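PDB 2JGP: tyrocidine synthetase 3 from Brevibacillus brevis, which probably catalyses peptide-bond formation in the nonribosomal assembly of the antibiotic tyrocidine, here as a bidomain of a peptidyl carrier and a condensation domain. Local coordinates for residues L234-Q242 with M442-A450; A302-A310 with R489-L500. All coordinates share one frame; numbering follows the deposited sequence.

Contact 1 (L234-Q242 with M442-A450); sequences LAEWVQLYQ and MTLPECTLA
Val238 and Leu444 meet at the centre of an apolar contact between helix 227-241 and the turn that leads into strand 447-451. CD1 of Leu444 lies 3.5 Å from Val238 CG1 and also packs on CG2, so one leucine branch sits against both methyls of the valine. The other branch goes to the aromatic side chains: Leu444 CD2 comes 3.7 Å from Tyr241 CD2, the two side chains crossing at about a right angle, and lies more loosely beside Trp237. Toward the beginning of 234-242, Leu234 and Met442 meet tip to tip, CD2 to CE at a tight 3.4 Å. A bend at chi3 (69°) turns the methionine methyl to that leucine. Gln242 joins at the other end through its aliphatic part, CG lying 3.7 Å from Pro445 CD.

The helix thus packs mainly on the loop entering 447-451, an outermost strand paired with 123-129 in the five-stranded mixed sheet of a condensation domain of the CoA-dependent acyltransferase superfamily. The strand's own contribution is Leu449, whose CD1 lies 3.8 Å from Val238 CG2.

Polar bonds flank the apolar core. The turn is closed by a backbone bond from Leu444 N to Cys447 O (3.0 Å), and the hydroxyl oxygen of Tyr241 accepts a hydrogen bond from the backbone N-H of Glu132.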
# COMPACT_ATOMS: atom_id res chain seq x y z
N LEU A 234 17.50 -0.57 -1.91
CA LEU A 234 18.37 0.59 -2.13
C LEU A 234 19.16 0.96 -0.88
O LEU A 234 20.38 1.16 -0.94
CB LEU A 234 17.55 1.81 -2.59
CG LEU A 234 18.33 3.11 -2.81
CD1 LEU A 234 19.54 2.92 -3.73
CD2 LEU A 234 17.41 4.19 -3.37
N ALA A 235 18.46 1.08 0.25
CA ALA A 235 19.08 1.46 1.51
C ALA A 235 20.14 0.45 1.91
O ALA A 235 21.24 0.83 2.30
CB ALA A 235 18.02 1.58 2.62
N GLU A 236 19.81 -0.83 1.79
CA GLU A 236 20.72 -1.89 2.21
C GLU A 236 21.89 -2.08 1.25
O GLU A 236 22.98 -2.47 1.68
CB GLU A 236 19.96 -3.20 2.41
CG GLU A 236 18.97 -3.13 3.56
CD GLU A 236 18.39 -4.47 3.93
OE1 GLU A 236 18.63 -5.45 3.20
OE2 GLU A 236 17.70 -4.55 4.96
N TRP A 237 21.67 -1.80 -0.03
CA TRP A 237 22.75 -1.83 -1.01
C TRP A 237 23.82 -0.78 -0.64
O TRP A 237 25.01 -1.08 -0.62
CB TRP A 237 22.22 -1.57 -2.42
CG TRP A 237 23.32 -1.57 -3.44
CD1 TRP A 237 23.87 -2.66 -4.05
CD2 TRP A 237 24.03 -0.43 -3.94
NE1 TRP A 237 24.88 -2.27 -4.90
CE2 TRP A 237 25.00 -0.91 -4.85
CE3 TRP A 237 23.95 0.95 -3.70
CZ2 TRP A 237 25.87 -0.06 -5.53
CZ3 TRP A 237 24.82 1.80 -4.38
CH2 TRP A 237 25.77 1.29 -5.28
N VAL A 238 23.36 0.43 -0.34
CA VAL A 238 24.23 1.53 0.09
C VAL A 238 25.02 1.16 1.35
O VAL A 238 26.22 1.42 1.44
CB VAL A 238 23.41 2.82 0.36
CG1 VAL A 238 24.24 3.86 1.11
CG2 VAL A 238 22.88 3.39 -0.95
N GLN A 239 24.33 0.56 2.32
CA GLN A 239 24.97 0.11 3.57
C GLN A 239 25.99 -1.00 3.31
O GLN A 239 27.12 -0.94 3.81
CB GLN A 239 23.91 -0.37 4.57
CG GLN A 239 23.12 0.75 5.22
CD GLN A 239 21.94 0.23 6.04
OE1 GLN A 239 20.94 -0.22 5.49
NE2 GLN A 239 22.06 0.29 7.36
N LEU A 240 25.60 -2.00 2.53
CA LEU A 240 26.49 -3.13 2.20
C LEU A 240 27.72 -2.69 1.41
O LEU A 240 28.82 -3.20 1.66
CB LEU A 240 25.73 -4.21 1.42
CG LEU A 240 24.73 -5.03 2.24
CD1 LEU A 240 23.80 -5.82 1.32
CD2 LEU A 240 25.44 -5.94 3.24
N TYR A 241 27.55 -1.76 0.48
CA TYR A 241 28.68 -1.18 -0.26
C TYR A 241 29.70 -0.53 0.69
O TYR A 241 30.90 -0.59 0.44
CB TYR A 241 28.19 -0.16 -1.29
CG TYR A 241 29.28 0.37 -2.21
CD1 TYR A 241 29.48 -0.18 -3.47
CD2 TYR A 241 30.10 1.43 -1.82
CE1 TYR A 241 30.48 0.30 -4.32
CE2 TYR A 241 31.10 1.91 -2.65
CZ TYR A 241 31.28 1.35 -3.90
OH TYR A 241 32.27 1.83 -4.74
N GLN A 242 29.20 0.09 1.76
CA GLN A 242 30.06 0.70 2.78
C GLN A 242 30.64 -0.33 3.75
O GLN A 242 31.47 0.01 4.59
CB GLN A 242 29.28 1.75 3.57
CG GLN A 242 28.75 2.92 2.75
CD GLN A 242 27.74 3.76 3.52
OE1 GLN A 242 27.79 3.84 4.75
NE2 GLN A 242 26.83 4.40 2.80
N MET A 442 20.97 10.45 -1.13
CA MET A 442 21.29 9.83 0.16
C MET A 442 22.79 9.63 0.38
O MET A 442 23.23 9.41 1.52
CB MET A 442 20.53 8.50 0.33
CG MET A 442 20.98 7.37 -0.59
SD MET A 442 19.85 5.96 -0.49
CE MET A 442 18.38 6.64 -1.27
N THR A 443 23.57 9.70 -0.70
CA THR A 443 25.04 9.81 -0.65
C THR A 443 25.80 8.55 -0.20
O THR A 443 25.29 7.71 0.54
CB THR A 443 25.52 11.01 0.22
OG1 THR A 443 25.33 10.73 1.61
CG2 THR A 443 24.77 12.29 -0.16
N LEU A 444 27.05 8.47 -0.66
CA LEU A 444 28.01 7.44 -0.29
C LEU A 444 29.30 8.12 0.17
O LEU A 444 29.44 9.34 0.00
CB LEU A 444 28.29 6.52 -1.49
CG LEU A 444 27.55 5.18 -1.51
CD1 LEU A 444 26.05 5.39 -1.52
CD2 LEU A 444 27.99 4.36 -2.71
N PRO A 445 30.23 7.36 0.77
CA PRO A 445 31.50 7.96 1.20
C PRO A 445 32.23 8.76 0.11
O PRO A 445 32.68 9.88 0.38
CB PRO A 445 32.35 6.74 1.62
CG PRO A 445 31.61 5.54 1.14
CD PRO A 445 30.18 5.93 1.12
N GLU A 446 32.33 8.20 -1.09
CA GLU A 446 33.07 8.82 -2.19
C GLU A 446 32.19 9.19 -3.38
O GLU A 446 32.70 9.61 -4.42
CB GLU A 446 34.19 7.88 -2.65
CG GLU A 446 35.22 7.53 -1.58
CD GLU A 446 36.32 8.57 -1.43
OE1 GLU A 446 36.19 9.69 -1.96
OE2 GLU A 446 37.34 8.26 -0.77
N CYS A 447 30.87 9.05 -3.24
CA CYS A 447 29.94 9.27 -4.35
C CYS A 447 28.67 10.02 -3.94
O CYS A 447 28.38 10.16 -2.75
CB CYS A 447 29.54 7.93 -4.97
SG CYS A 447 30.88 7.06 -5.81
N THR A 448 27.93 10.49 -4.94
CA THR A 448 26.64 11.14 -4.74
C THR A 448 25.59 10.47 -5.63
O THR A 448 25.80 10.31 -6.84
CB THR A 448 26.71 12.64 -5.08
OG1 THR A 448 27.13 12.81 -6.44
CG2 THR A 448 27.68 13.35 -4.15
N LEU A 449 24.46 10.10 -5.03
CA LEU A 449 23.41 9.35 -5.73
C LEU A 449 22.24 10.26 -6.07
O LEU A 449 21.80 11.06 -5.25
CB LEU A 449 22.93 8.20 -4.84
CG LEU A 449 24.01 7.34 -4.18
CD1 LEU A 449 23.37 6.24 -3.35
CD2 LEU A 449 24.95 6.75 -5.22
N ALA A 450 21.72 10.13 -7.29
CA ALA A 450 20.59 10.94 -7.74
C ALA A 450 19.84 10.25 -8.88
O ALA A 450 20.34 9.30 -9.46
CB ALA A 450 21.07 12.31 -8.18

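Contact 2 (A302-A310 with R489-L500); sequences AGDQCTIGA and RETMERFSRHFL
Arg489 grips the backbone oxygen of Gln305 with both terminal nitrogens of its guanidinium, NH1 and NH2 each lying 3.2 Å from Gln305 O. Both bonds are bent, to about 140° at the hydrogen, as expected when two donors share one acceptor, and both reach the carbonyl from the same face. NH2 also makes a salt bridge to Asp304 OD1 at 3.1 Å, although the carboxylate stands perpendicular to the guanidinium. Arg489 leaves the helix with CG opposite its backbone N, and the bend at chi3 brings the guanidinium to the strand.

Farther along, the contact becomes apolar. Cys306 SG lies 3.9 Å from Met492 CB, Ile308 CG2 packs on Ser496 CB at 3.9 Å, and Leu500 closes the row with CD2 against Ala310 CB (3.8 Å).

Further bonds hold these groups in place. Asp304 OD1, besides meeting Arg489, accepts the backbone N-H of Gln305 through its anti lone pair, while Glu493 adds a long salt bridge to Arg489 NH1 from within the helix. The hydroxyl of Ser496 turns back to Met492 O, 2.9 Å from OG, satisfying its polar end within the helix.

Strand 303-309 and helix 489-500 run in the same general sense, their axes 34° apart and 8.8 Å at closest approach. The helix covers a face of the condensation domain's four-stranded mixed sheet at its edge strand 303-309, which is bonded to 476-483; Met492 and Ser496 also touch 476-483, and Phe495 and Phe499 pack the helix onto helix 329-345.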
# COMPACT_ATOMS: atom_id res chain seq x y z
N ALA A 302 -2.11 4.66 -21.80
CA ALA A 302 -1.36 5.89 -22.01
C ALA A 302 -1.73 6.88 -20.92
O ALA A 302 -2.91 7.10 -20.63
CB ALA A 302 -1.66 6.47 -23.39
N GLY A 303 -0.71 7.47 -20.30
CA GLY A 303 -0.92 8.37 -19.18
C GLY A 303 -0.09 9.63 -19.27
O GLY A 303 0.85 9.72 -20.07
N ASP A 304 -0.47 10.60 -18.47
CA ASP A 304 0.34 11.78 -18.21
C ASP A 304 0.09 12.21 -16.78
O ASP A 304 -0.77 11.65 -16.11
CB ASP A 304 -0.01 12.91 -19.16
CG ASP A 304 1.22 13.68 -19.63
OD1 ASP A 304 2.08 14.05 -18.78
OD2 ASP A 304 1.30 13.89 -20.85
N GLN A 305 0.83 13.22 -16.33
CA GLN A 305 0.73 13.68 -14.95
C GLN A 305 0.76 15.20 -14.88
O GLN A 305 1.34 15.86 -15.73
CB GLN A 305 1.88 13.10 -14.11
CG GLN A 305 1.91 13.62 -12.68
CD GLN A 305 2.89 12.89 -11.78
OE1 GLN A 305 3.30 11.76 -12.06
NE2 GLN A 305 3.26 13.53 -10.67
N CYS A 306 0.12 15.74 -13.84
CA CYS A 306 0.29 17.13 -13.46
C CYS A 306 0.45 17.21 -11.95
O CYS A 306 -0.05 16.35 -11.21
CB CYS A 306 -0.88 17.99 -13.94
SG CYS A 306 -2.48 17.44 -13.37
N THR A 307 1.16 18.24 -11.49
CA THR A 307 1.43 18.42 -10.07
C THR A 307 1.25 19.89 -9.69
O THR A 307 1.60 20.77 -10.47
CB THR A 307 2.86 17.98 -9.71
OG1 THR A 307 3.06 16.62 -10.13
CG2 THR A 307 3.11 18.09 -8.21
N ILE A 308 0.69 20.13 -8.51
CA ILE A 308 0.50 21.49 -8.00
C ILE A 308 0.70 21.51 -6.49
O ILE A 308 0.34 20.56 -5.80
CB ILE A 308 -0.90 22.04 -8.37
CG1 ILE A 308 -1.01 23.53 -8.02
CG2 ILE A 308 -2.00 21.26 -7.68
CD1 ILE A 308 -2.14 24.24 -8.72
N GLY A 309 1.30 22.59 -5.99
CA GLY A 309 1.52 22.76 -4.55
C GLY A 309 0.29 23.29 -3.85
O GLY A 309 -0.39 24.17 -4.38
N ALA A 310 0.01 22.78 -2.66
CA ALA A 310 -1.14 23.22 -1.87
C ALA A 310 -0.86 24.51 -1.11
O ALA A 310 -1.79 25.20 -0.68
CB ALA A 310 -1.55 22.12 -0.90
N ARG A 489 -4.90 17.96 -20.31
CA ARG A 489 -4.11 18.60 -19.25
C ARG A 489 -4.89 19.72 -18.58
O ARG A 489 -4.85 19.87 -17.36
CB ARG A 489 -2.80 19.14 -19.82
CG ARG A 489 -1.97 19.92 -18.81
CD ARG A 489 -0.56 20.15 -19.33
NE ARG A 489 0.16 18.89 -19.46
CZ ARG A 489 0.70 18.20 -18.45
NH1 ARG A 489 0.62 18.65 -17.20
NH2 ARG A 489 1.33 17.06 -18.69
N GLU A 490 -5.59 20.52 -19.38
CA GLU A 490 -6.38 21.65 -18.88
C GLU A 490 -7.42 21.19 -17.86
O GLU A 490 -7.51 21.75 -16.76
CB GLU A 490 -7.07 22.37 -20.05
CG GLU A 490 -7.97 23.54 -19.65
CD GLU A 490 -8.73 24.12 -20.83
OE1 GLU A 490 -8.32 23.91 -22.00
OE2 GLU A 490 -9.75 24.80 -20.59
N THR A 491 -8.18 20.15 -18.21
CA THR A 491 -9.21 19.59 -17.34
C THR A 491 -8.65 19.08 -16.01
O THR A 491 -9.28 19.25 -14.96
CB THR A 491 -9.97 18.44 -18.04
OG1 THR A 491 -10.76 18.97 -19.11
CG2 THR A 491 -10.89 17.69 -17.05
N MET A 492 -7.47 18.47 -16.06
CA MET A 492 -6.86 17.88 -14.88
C MET A 492 -6.20 18.92 -13.99
O MET A 492 -6.22 18.80 -12.76
CB MET A 492 -5.87 16.78 -15.28
CG MET A 492 -6.56 15.55 -15.85
SD MET A 492 -7.39 14.58 -14.57
CE MET A 492 -9.08 15.16 -14.71
N GLU A 493 -5.60 19.95 -14.59
CA GLU A 493 -5.11 21.09 -13.81
C GLU A 493 -6.26 21.80 -13.09
O GLU A 493 -6.10 22.21 -11.95
CB GLU A 493 -4.31 22.06 -14.69
CG GLU A 493 -2.94 21.51 -15.10
CD GLU A 493 -2.18 22.41 -16.06
OE1 GLU A 493 -2.76 23.41 -16.56
OE2 GLU A 493 -1.00 22.12 -16.32
N ARG A 494 -7.41 21.91 -13.74
CA ARG A 494 -8.60 22.50 -13.12
C ARG A 494 -9.17 21.60 -12.02
O ARG A 494 -9.60 22.09 -10.97
CB ARG A 494 -9.68 22.78 -14.18
CG ARG A 494 -10.92 23.48 -13.64
CD ARG A 494 -11.94 23.77 -14.73
NE ARG A 494 -11.41 24.71 -15.73
CZ ARG A 494 -11.03 24.39 -16.97
NH1 ARG A 494 -11.10 23.14 -17.42
NH2 ARG A 494 -10.56 25.34 -17.77
N PHE A 495 -9.18 20.29 -12.28
CA PHE A 495 -9.57 19.26 -11.31
C PHE A 495 -8.76 19.40 -10.02
O PHE A 495 -9.32 19.33 -8.93
CB PHE A 495 -9.32 17.88 -11.96
CG PHE A 495 -9.73 16.70 -11.12
CD1 PHE A 495 -11.07 16.34 -10.99
CD2 PHE A 495 -8.77 15.89 -10.52
CE1 PHE A 495 -11.44 15.22 -10.25
CE2 PHE A 495 -9.12 14.77 -9.78
CZ PHE A 495 -10.46 14.43 -9.65
N SER A 496 -7.46 19.60 -10.17
CA SER A 496 -6.55 19.76 -9.03
C SER A 496 -6.81 21.05 -8.25
O SER A 496 -6.84 21.02 -7.02
CB SER A 496 -5.10 19.73 -9.51
OG SER A 496 -4.82 18.54 -10.22
N ARG A 497 -7.00 22.16 -8.95
CA ARG A 497 -7.35 23.44 -8.32
C ARG A 497 -8.66 23.32 -7.55
O ARG A 497 -8.80 23.90 -6.47
CB ARG A 497 -7.48 24.56 -9.36
CG ARG A 497 -6.18 24.93 -10.08
CD ARG A 497 -6.28 26.28 -10.80
NE ARG A 497 -7.27 26.28 -11.88
CZ ARG A 497 -7.04 25.84 -13.12
NH1 ARG A 497 -5.86 25.34 -13.48
NH2 ARG A 497 -8.02 25.89 -14.02
N HIS A 498 -9.61 22.57 -8.10
CA HIS A 498 -10.89 22.34 -7.43
C HIS A 498 -10.72 21.54 -6.15
O HIS A 498 -11.43 21.78 -5.17
CB HIS A 498 -11.90 21.67 -8.37
CG HIS A 498 -12.47 22.59 -9.41
ND1 HIS A 498 -12.36 23.96 -9.33
CD2 HIS A 498 -13.17 22.34 -10.54
CE1 HIS A 498 -12.96 24.51 -10.37
NE2 HIS A 498 -13.46 23.55 -11.12
N PHE A 499 -9.78 20.60 -6.13
CA PHE A 499 -9.46 19.89 -4.89
C PHE A 499 -8.98 20.88 -3.82
O PHE A 499 -9.39 20.80 -2.65
CB PHE A 499 -8.39 18.81 -5.10
CG PHE A 499 -8.00 18.10 -3.83
CD1 PHE A 499 -8.77 17.05 -3.35
CD2 PHE A 499 -6.90 18.51 -3.10
CE1 PHE A 499 -8.42 16.40 -2.17
CE2 PHE A 499 -6.55 17.87 -1.91
CZ PHE A 499 -7.31 16.82 -1.45
N LEU A 500 -8.11 21.81 -4.22
CA LEU A 500 -7.57 22.80 -3.29
C LEU A 500 -8.63 23.78 -2.81
O LEU A 500 -8.57 24.24 -1.68
CB LEU A 500 -6.40 23.56 -3.92
CG LEU A 500 -5.18 22.72 -4.30
CD1 LEU A 500 -4.13 23.61 -4.97
CD2 LEU A 500 -4.61 22.00 -3.09

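In the fold
Contacts 1 and 2 both lie in the condensation domain but belong to different sheets. Contact 1 sets helix 227-241 against the loop entering strand 447-451 and, through Leu449, against that outermost strand of the five-stranded sheet; contact 2 sets helix 489-508 against strand 303-309, outermost in the four-stranded one. Their centres are 35 Å apart, and about 17 Å separates the nearest atoms, so they do not touch. Along the chain their segments alternate: 234-242, 302-310, 442-450, 489-500. The chain thus enters the second sheet at 303-309, returns to the first at 447-451, and goes back to the second, a crossing consistent with the two-lobed build known for condensation domains.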